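Local coordinates for protein siderophore enterobactin esterase (Emericella nidulans, PDB 6GUO) that hydrolyses the ester bonds of the bacterial siderophore enterobactin, a step required for releasing its iron inside the fungal cell, at residues F156-L161 and M297-L302; F170-L175 and P190-N195. One frame throughout, in Å; residues are numbered along the deposited sequence.

Contact 1: residues F156-L161 and M297-L302; sequences FGRTAL and MFLSNL
Strand 156-164 of the central alpha/beta-hydrolase sheet meets helix 288-301 where Ala160 and Arg158, two residues apart on the strand, face Leu299 and Leu302. Ala160 brings its methyl up to the isopropyl fork of Leu299: CB lies 3.6 Å from Leu299 CD2 and 3.9 Å from Leu299 CD1, so both prongs bear on the one small group. Leu299 holds CG anti to its backbone N (chi1 178°), which carries the fork from the helix to the strand although the CB bond itself does not point there. The CD1 prong also meets Arg158, whose CD is 4.0 Å from Leu299 CD1, with the arginine and leucine side chains running antiparallel where they pass. The strand lies between strands 52-58 and 184-188 in the sheet, and Leu299 spans this neighbourhood by touching Val55 on one and Val184 on the other. Beyond CD the arginine bends at chi3 (-85°), laying its guanidinium across the end of segment 297-302. Leu302 O sits over one face, 3.7 Å from Arg158 NH1, and Leu302 CB lies above the same face near the rim, 4.1 Å from Arg158 NE. From above the plane the oxygen is poorly placed for the N-H groups, which point outward within it; the attraction is probably electrostatic, positive charge lying close to a carbonyl oxygen. Asp183, which touches Arg158 from the loop before strand 184-188, probably adds a negative charge nearby. On the helix, Met297 packs on Thr70 and Arg74 of helix 60-77 and on Ser286 of the second subunit.

Contact 2: residues F170-L175 and P190-N195; sequences FALHAL and PSIWWN
Leu172 turns CG beside its backbone N (chi1 -67°) and extends the branch further (chi2 178°), sending CD1 from helix 166-177 to Pro190 and Ile192. Ile192 likewise keeps CG1 beside its own N (chi1 -69°), a rotation that brings this methylene toward the leucine although the CB bond does not aim there. A single methyl therefore carries the contact: Leu172 CD1 is 3.6 Å from Pro190 CB and 4.0 Å from Pro190 CG, touching the ring at these two atoms, while Ile192 CG1 approaches the same methyl at 4.0 Å. Leucine and proline meet obliquely. The two partners stand together because Ser191, between them, is the centre of an inverse gamma turn, closed by a weak bond from Ile192 N to Pro190 O of 2.7 Å. The next turn follows at once, with Trp194 N donating to Ser191 O at 3.0 Å. The contact is small, wholly apolar and buried. It joins the helix that follows the probable nucleophile elbow, a GxSxG turn around Ser165, to the loop leaving strand 184-188; a backbone hydrogen bond between Ser191 and Ser165 ties that loop to the elbow directly. On the helix beside Leu172, His173 uses both ring nitrogens elsewhere, ND1 with Glu202 and NE2 with Asp132. Leu261 of helix 254-268 touches both Leu172 and Ile192, Ile199 of helix 199-208 does the same, and Cys258 packs on Pro190, so the junction between helix 166-177 and the loop after strand 184-188 packs against these two further helices.

The centres of contacts 1 and 2 lie about 20 Å apart; their helices, 288-301 and 166-177, pack on opposite faces of the sheet. Strand 156-164 connects them: Ala160 faces helix 288-301, whereas the next residue, Leu161, points the other way into helix 166-177, its CD2 3.8 Å from Ala171 CA and 4.0 Å from Ala174 CB. The strand then leads through the probable nucleophile elbow at Ser165 into the helix of contact 2. Contact 1 thus packs the strand behind this turn, and contact 2 the loop beside it. At the far end of segment 190-195, Asn195 hydrogen-bonds the backbones of His112 and Ile114, probably at the start of the proline-rich insertion that narrows the active site.

Contact 1: residues F156-L161 and M297-L302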
ATOM      1  N   PHE A 156     -23.875   5.823  -7.694  1.00 23.55           N
ATOM      2  CA  PHE A 156     -22.675   6.232  -6.962  1.00 23.04           C
ATOM      3  C   PHE A 156     -23.035   7.141  -5.800  1.00 23.23           C
ATOM      4  O   PHE A 156     -23.684   8.159  -5.997  1.00 26.25           O
ATOM      5  CB  PHE A 156     -21.665   6.906  -7.890  1.00 22.29           C
ATOM      6  CG  PHE A 156     -20.941   5.936  -8.776  1.00 21.55           C
ATOM      7  CD1 PHE A 156     -19.772   5.322  -8.341  1.00 21.20           C
ATOM      8  CD2 PHE A 156     -21.454   5.592 -10.021  1.00 20.42           C
ATOM      9  CE1 PHE A 156     -19.110   4.414  -9.150  1.00 21.34           C
ATOM     10  CE2 PHE A 156     -20.801   4.679 -10.832  1.00 20.30           C
ATOM     11  CZ  PHE A 156     -19.625   4.089 -10.399  1.00 20.32           C
ATOM     12  N   GLY A 157     -22.597   6.769  -4.601  1.00 23.26           N
ATOM     13  CA  GLY A 157     -22.992   7.442  -3.371  1.00 25.56           C
ATOM     14  C   GLY A 157     -22.059   8.555  -2.951  1.00 26.49           C
ATOM     15  O   GLY A 157     -22.447   9.719  -2.923  1.00 31.08           O
ATOM     16  N   ARG A 158     -20.830   8.182  -2.616  1.00 23.95           N
ATOM     17  CA  ARG A 158     -19.829   9.104  -2.099  1.00 23.77           C
ATOM     18  C   ARG A 158     -18.650   9.102  -3.060  1.00 21.31           C
ATOM     19  O   ARG A 158     -18.248   8.040  -3.516  1.00 19.96           O
ATOM     20  CB  ARG A 158     -19.381   8.648  -0.711  1.00 27.94           C
ATOM     21  CG  ARG A 158     -18.619   9.697   0.075  1.00 31.99           C
ATOM     22  CD  ARG A 158     -18.419   9.286   1.527  1.00 35.83           C
ATOM     23  NE  ARG A 158     -19.563   9.624   2.387  1.00 39.00           N
ATOM     24  CZ  ARG A 158     -20.479   8.776   2.872  1.00 42.24           C
ATOM     25  NH1 ARG A 158     -21.453   9.249   3.646  1.00 45.16           N
ATOM     26  NH2 ARG A 158     -20.452   7.470   2.604  1.00 44.84           N
ATOM     27  N   THR A 159     -18.121  10.283  -3.377  1.00 20.26           N
ATOM     28  CA  THR A 159     -16.934  10.408  -4.228  1.00 19.63           C
ATOM     29  C   THR A 159     -15.796  11.049  -3.452  1.00 18.25           C
ATOM     30  O   THR A 159     -16.017  11.933  -2.620  1.00 19.26           O
ATOM     31  CB  THR A 159     -17.205  11.226  -5.504  1.00 21.50           C
ATOM     32  OG1 THR A 159     -17.617  12.552  -5.155  1.00 22.94           O
ATOM     33  CG2 THR A 159     -18.278  10.549  -6.344  1.00 22.96           C
ATOM     34  N   ALA A 160     -14.578  10.592  -3.728  1.00 15.91           N
ATOM     35  CA  ALA A 160     -13.389  11.113  -3.072  1.00 15.01           C
ATOM     36  C   ALA A 160     -12.300  11.424  -4.086  1.00 14.01           C
ATOM     37  O   ALA A 160     -12.216  10.777  -5.133  1.00 14.24           O
ATOM     38  CB  ALA A 160     -12.875  10.116  -2.050  1.00 15.35           C
ATOM     39  N   LEU A 161     -11.481  12.417  -3.753  1.00 13.38           N
ATOM     40  CA  LEU A 161     -10.276  12.761  -4.503  1.00 14.41           C
ATOM     41  C   LEU A 161      -9.069  12.601  -3.585  1.00 14.48           C
ATOM     42  O   LEU A 161      -9.012  13.229  -2.522  1.00 14.54           O
ATOM     43  CB  LEU A 161     -10.346  14.208  -4.993  1.00 15.49           C
ATOM     44  CG  LEU A 161      -9.122  14.761  -5.746  1.00 16.49           C
ATOM     45  CD1 LEU A 161      -8.856  13.997  -7.039  1.00 16.34           C
ATOM     46  CD2 LEU A 161      -9.314  16.243  -6.020  1.00 17.33           C
ATOM     47  N   MET A 297      -9.216   3.902   4.336  1.00 18.09           N
ATOM     48  CA  MET A 297      -9.903   3.503   5.573  1.00 19.22           C
ATOM     49  C   MET A 297     -10.782   4.626   6.120  1.00 19.60           C
ATOM     50  O   MET A 297     -11.921   4.381   6.531  1.00 20.11           O
ATOM     51  CB  MET A 297      -8.902   3.068   6.652  1.00 20.88           C
ATOM     52  CG  MET A 297      -8.083   1.825   6.335  1.00 23.53           C
ATOM     53  SD  MET A 297      -9.034   0.348   5.933  1.00 28.71           S
ATOM     54  CE  MET A 297      -9.210   0.490   4.163  1.00 29.06           C
ATOM     55  N   PHE A 298     -10.248   5.846   6.112  1.00 19.61           N
ATOM     56  CA  PHE A 298     -10.989   7.042   6.515  1.00 19.87           C
ATOM     57  C   PHE A 298     -12.269   7.183   5.689  1.00 20.04           C
ATOM     58  O   PHE A 298     -13.348   7.380   6.245  1.00 18.90           O
ATOM     59  CB  PHE A 298     -10.090   8.279   6.374  1.00 20.07           C
ATOM     60  CG  PHE A 298     -10.785   9.592   6.631  1.00 19.61           C
ATOM     61  CD1 PHE A 298     -10.873  10.114   7.918  1.00 20.56           C
ATOM     62  CD2 PHE A 298     -11.301  10.334   5.576  1.00 19.37           C
ATOM     63  CE1 PHE A 298     -11.492  11.335   8.149  1.00 20.91           C
ATOM     64  CE2 PHE A 298     -11.920  11.554   5.801  1.00 20.56           C
ATOM     65  CZ  PHE A 298     -12.013  12.060   7.086  1.00 20.40           C
ATOM     66  N   LEU A 299     -12.137   7.041   4.372  1.00 20.89           N
ATOM     67  CA  LEU A 299     -13.276   7.104   3.451  1.00 21.97           C
ATOM     68  C   LEU A 299     -14.325   6.032   3.758  1.00 21.81           C
ATOM     69  O   LEU A 299     -15.508   6.346   3.890  1.00 21.39           O
ATOM     70  CB  LEU A 299     -12.786   6.987   2.003  1.00 23.50           C
ATOM     71  CG  LEU A 299     -13.804   6.985   0.864  1.00 25.60           C
ATOM     72  CD1 LEU A 299     -14.665   8.239   0.879  1.00 26.97           C
ATOM     73  CD2 LEU A 299     -13.061   6.852  -0.459  1.00 26.70           C
ATOM     74  N   SER A 300     -13.883   4.784   3.904  1.00 22.14           N
ATOM     75  CA  SER A 300     -14.789   3.671   4.208  1.00 22.86           C
ATOM     76  C   SER A 300     -15.475   3.808   5.576  1.00 21.88           C
ATOM     77  O   SER A 300     -16.615   3.378   5.731  1.00 22.26           O
ATOM     78  CB  SER A 300     -14.055   2.335   4.105  1.00 23.98           C
ATOM     79  OG  SER A 300     -13.584   2.126   2.782  1.00 26.36           O
ATOM     80  N   ASN A 301     -14.794   4.427   6.543  1.00 21.50           N
ATOM     81  CA  ASN A 301     -15.369   4.665   7.879  1.00 21.54           C
ATOM     82  C   ASN A 301     -16.480   5.722   7.920  1.00 21.24           C
ATOM     83  O   ASN A 301     -17.248   5.763   8.883  1.00 23.10           O
ATOM     84  CB  ASN A 301     -14.276   5.044   8.888  1.00 22.32           C
ATOM     85  CG  ASN A 301     -13.316   3.900   9.174  1.00 23.48           C
ATOM     86  OD1 ASN A 301     -13.636   2.725   8.966  1.00 23.31           O
ATOM     87  ND2 ASN A 301     -12.127   4.242   9.648  1.00 24.54           N
ATOM     88  N   LEU A 302     -16.561   6.573   6.898  1.00 20.78           N
ATOM     89  CA  LEU A 302     -17.634   7.570   6.796  1.00 21.46           C
ATOM     90  C   LEU A 302     -19.014   6.976   6.496  1.00 22.90           C
ATOM     91  O   LEU A 302     -20.020   7.648   6.719  1.00 25.01           O
ATOM     92  CB  LEU A 302     -17.307   8.607   5.713  1.00 21.45           C
ATOM     93  CG  LEU A 302     -16.071   9.485   5.923  1.00 22.39           C
ATOM     94  CD1 LEU A 302     -15.743  10.256   4.650  1.00 21.95           C
ATOM     95  CD2 LEU A 302     -16.255  10.441   7.091  1.00 23.91           C
TER

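Contact 2: residues F170-L175 and P190-N195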
ATOM      1  N   PHE A 170      -3.302  19.977  -5.483  1.00 16.22           N
ATOM      2  CA  PHE A 170      -4.436  19.881  -6.402  1.00 16.65           C
ATOM      3  C   PHE A 170      -5.749  19.603  -5.670  1.00 15.70           C
ATOM      4  O   PHE A 170      -6.749  20.265  -5.928  1.00 15.71           O
ATOM      5  CB  PHE A 170      -4.167  18.804  -7.461  1.00 16.88           C
ATOM      6  CG  PHE A 170      -5.286  18.615  -8.443  1.00 17.24           C
ATOM      7  CD1 PHE A 170      -5.422  19.474  -9.537  1.00 17.94           C
ATOM      8  CD2 PHE A 170      -6.203  17.581  -8.287  1.00 18.01           C
ATOM      9  CE1 PHE A 170      -6.455  19.302 -10.444  1.00 18.46           C
ATOM     10  CE2 PHE A 170      -7.240  17.407  -9.196  1.00 17.98           C
ATOM     11  CZ  PHE A 170      -7.366  18.272 -10.277  1.00 18.30           C
ATOM     12  N   ALA A 171      -5.732  18.631  -4.760  1.00 16.17           N
ATOM     13  CA  ALA A 171      -6.892  18.319  -3.919  1.00 16.46           C
ATOM     14  C   ALA A 171      -7.370  19.530  -3.113  1.00 16.59           C
ATOM     15  O   ALA A 171      -8.576  19.810  -3.064  1.00 17.31           O
ATOM     16  CB  ALA A 171      -6.582  17.155  -2.991  1.00 16.41           C
ATOM     17  N   LEU A 172      -6.429  20.248  -2.501  1.00 16.22           N
ATOM     18  CA  LEU A 172      -6.751  21.476  -1.765  1.00 16.95           C
ATOM     19  C   LEU A 172      -7.336  22.554  -2.674  1.00 17.16           C
ATOM     20  O   LEU A 172      -8.339  23.191  -2.324  1.00 17.39           O
ATOM     21  CB  LEU A 172      -5.521  22.011  -1.025  1.00 16.89           C
ATOM     22  CG  LEU A 172      -5.011  21.135   0.132  1.00 17.50           C
ATOM     23  CD1 LEU A 172      -3.764  21.745   0.750  1.00 18.34           C
ATOM     24  CD2 LEU A 172      -6.079  20.914   1.196  1.00 18.43           C
ATOM     25  N   HIS A 173      -6.723  22.748  -3.841  1.00 16.75           N
ATOM     26  CA  HIS A 173      -7.256  23.685  -4.838  1.00 17.50           C
ATOM     27  C   HIS A 173      -8.706  23.356  -5.233  1.00 17.30           C
ATOM     28  O   HIS A 173      -9.546  24.254  -5.301  1.00 18.47           O
ATOM     29  CB  HIS A 173      -6.357  23.733  -6.077  1.00 19.01           C
ATOM     30  CG  HIS A 173      -6.895  24.601  -7.166  1.00 20.88           C
ATOM     31  ND1 HIS A 173      -6.931  25.974  -7.068  1.00 21.92           N
ATOM     32  CD2 HIS A 173      -7.453  24.293  -8.359  1.00 21.41           C
ATOM     33  CE1 HIS A 173      -7.470  26.476  -8.164  1.00 22.78           C
ATOM     34  NE2 HIS A 173      -7.799  25.476  -8.962  1.00 22.02           N
ATOM     35  N   ALA A 174      -8.993  22.075  -5.464  1.00 14.52           N
ATOM     36  CA  ALA A 174     -10.349  21.627  -5.772  1.00 17.68           C
ATOM     37  C   ALA A 174     -11.304  21.975  -4.630  1.00 17.62           C
ATOM     38  O   ALA A 174     -12.332  22.608  -4.860  1.00 18.11           O
ATOM     39  CB  ALA A 174     -10.372  20.132  -6.054  1.00 17.71           C
ATOM     40  N   LEU A 175     -10.939  21.595  -3.402  1.00 17.89           N
ATOM     41  CA  LEU A 175     -11.733  21.935  -2.209  1.00 18.00           C
ATOM     42  C   LEU A 175     -12.037  23.440  -2.082  1.00 17.88           C
ATOM     43  O   LEU A 175     -13.191  23.827  -1.883  1.00 17.65           O
ATOM     44  CB  LEU A 175     -11.030  21.441  -0.931  1.00 18.17           C
ATOM     45  CG  LEU A 175     -11.591  21.882   0.426  1.00 18.69           C
ATOM     46  CD1 LEU A 175     -13.033  21.439   0.595  1.00 19.16           C
ATOM     47  CD2 LEU A 175     -10.731  21.344   1.558  1.00 19.04           C
ATOM     48  N   PRO A 190       0.519  17.665   1.137  1.00 15.50           N
ATOM     49  CA  PRO A 190       0.237  18.654   0.094  1.00 15.88           C
ATOM     50  C   PRO A 190       1.339  19.705   0.012  1.00 17.03           C
ATOM     51  O   PRO A 190       1.840  20.150   1.048  1.00 17.02           O
ATOM     52  CB  PRO A 190      -1.075  19.286   0.560  1.00 15.79           C
ATOM     53  CG  PRO A 190      -1.044  19.133   2.042  1.00 15.25           C
ATOM     54  CD  PRO A 190      -0.418  17.788   2.265  1.00 15.52           C
ATOM     55  N   SER A 191       1.701  20.094  -1.206  1.00 18.03           N
ATOM     56  CA  SER A 191       2.775  21.062  -1.431  1.00 19.12           C
ATOM     57  C   SER A 191       2.301  22.487  -1.131  1.00 18.31           C
ATOM     58  O   SER A 191       2.247  23.346  -2.018  1.00 17.74           O
ATOM     59  CB  SER A 191       3.299  20.944  -2.865  1.00 20.44           C
ATOM     60  OG  SER A 191       3.698  19.615  -3.135  1.00 21.47           O
ATOM     61  N   ILE A 192       1.991  22.736   0.139  1.00 17.76           N
ATOM     62  CA  ILE A 192       1.440  24.019   0.580  1.00 15.36           C
ATOM     63  C   ILE A 192       2.447  25.140   0.305  1.00 19.02           C
ATOM     64  O   ILE A 192       2.052  26.227  -0.110  1.00 19.11           O
ATOM     65  CB  ILE A 192       0.981  23.963   2.064  1.00 19.03           C
ATOM     66  CG1 ILE A 192      -0.251  23.052   2.173  1.00 19.03           C
ATOM     67  CG2 ILE A 192       0.653  25.357   2.603  1.00 19.57           C
ATOM     68  CD1 ILE A 192      -0.668  22.684   3.581  1.00 19.23           C
ATOM     69  N   TRP A 193       3.736  24.843   0.486  1.00 19.45           N
ATOM     70  CA  TRP A 193       4.847  25.748   0.125  1.00 19.81           C
ATOM     71  C   TRP A 193       4.799  26.353  -1.285  1.00 20.11           C
ATOM     72  O   TRP A 193       5.301  27.458  -1.490  1.00 20.02           O
ATOM     73  CB  TRP A 193       6.199  25.032   0.296  1.00 19.97           C
ATOM     74  CG  TRP A 193       6.387  23.847  -0.611  1.00 20.29           C
ATOM     75  CD1 TRP A 193       6.074  22.546  -0.336  1.00 19.73           C
ATOM     76  CD2 TRP A 193       6.927  23.857  -1.938  1.00 21.62           C
ATOM     77  NE1 TRP A 193       6.383  21.746  -1.408  1.00 19.65           N
ATOM     78  CE2 TRP A 193       6.908  22.522  -2.407  1.00 21.11           C
ATOM     79  CE3 TRP A 193       7.429  24.862  -2.776  1.00 22.38           C
ATOM     80  CZ2 TRP A 193       7.372  22.166  -3.678  1.00 22.33           C
ATOM     81  CZ3 TRP A 193       7.888  24.509  -4.046  1.00 23.33           C
ATOM     82  CH2 TRP A 193       7.852  23.171  -4.483  1.00 23.23           C
ATOM     83  N   TRP A 194       4.223  25.622  -2.242  1.00 19.70           N
ATOM     84  CA  TRP A 194       4.294  25.976  -3.663  1.00 20.70           C
ATOM     85  C   TRP A 194       3.918  27.425  -3.981  1.00 22.18           C
ATOM     86  O   TRP A 194       2.893  27.929  -3.522  1.00 20.89           O
ATOM     87  CB  TRP A 194       3.437  25.025  -4.507  1.00 21.48           C
ATOM     88  CG  TRP A 194       3.539  25.314  -5.968  1.00 21.67           C
ATOM     89  CD1 TRP A 194       4.542  24.940  -6.811  1.00 22.17           C
ATOM     90  CD2 TRP A 194       2.614  26.068  -6.752  1.00 22.19           C
ATOM     91  NE1 TRP A 194       4.292  25.402  -8.082  1.00 22.37           N
ATOM     92  CE2 TRP A 194       3.115  26.100  -8.073  1.00 22.70           C
ATOM     93  CE3 TRP A 194       1.405  26.716  -6.470  1.00 22.84           C
ATOM     94  CZ2 TRP A 194       2.449  26.758  -9.110  1.00 23.17           C
ATOM     95  CZ3 TRP A 194       0.741  27.372  -7.503  1.00 23.87           C
ATOM     96  CH2 TRP A 194       1.267  27.383  -8.807  1.00 23.98           C
ATOM     97  N   ASN A 195       4.771  28.072  -4.774  1.00 23.50           N
ATOM     98  CA  ASN A 195       4.553  29.434  -5.242  1.00 25.22           C
ATOM     99  C   ASN A 195       4.266  30.403  -4.093  1.00 26.84           C
ATOM    100  O   ASN A 195       3.205  31.032  -4.040  1.00 26.16           O
ATOM    101  CB  ASN A 195       3.423  29.453  -6.278  1.00 25.98           C
ATOM    102  CG  ASN A 195       3.311  30.778  -6.986  1.00 28.38           C
ATOM    103  OD1 ASN A 195       4.310  31.476  -7.158  1.00 28.34           O
ATOM    104  ND2 ASN A 195       2.095  31.143  -7.392  1.00 29.83           N
TER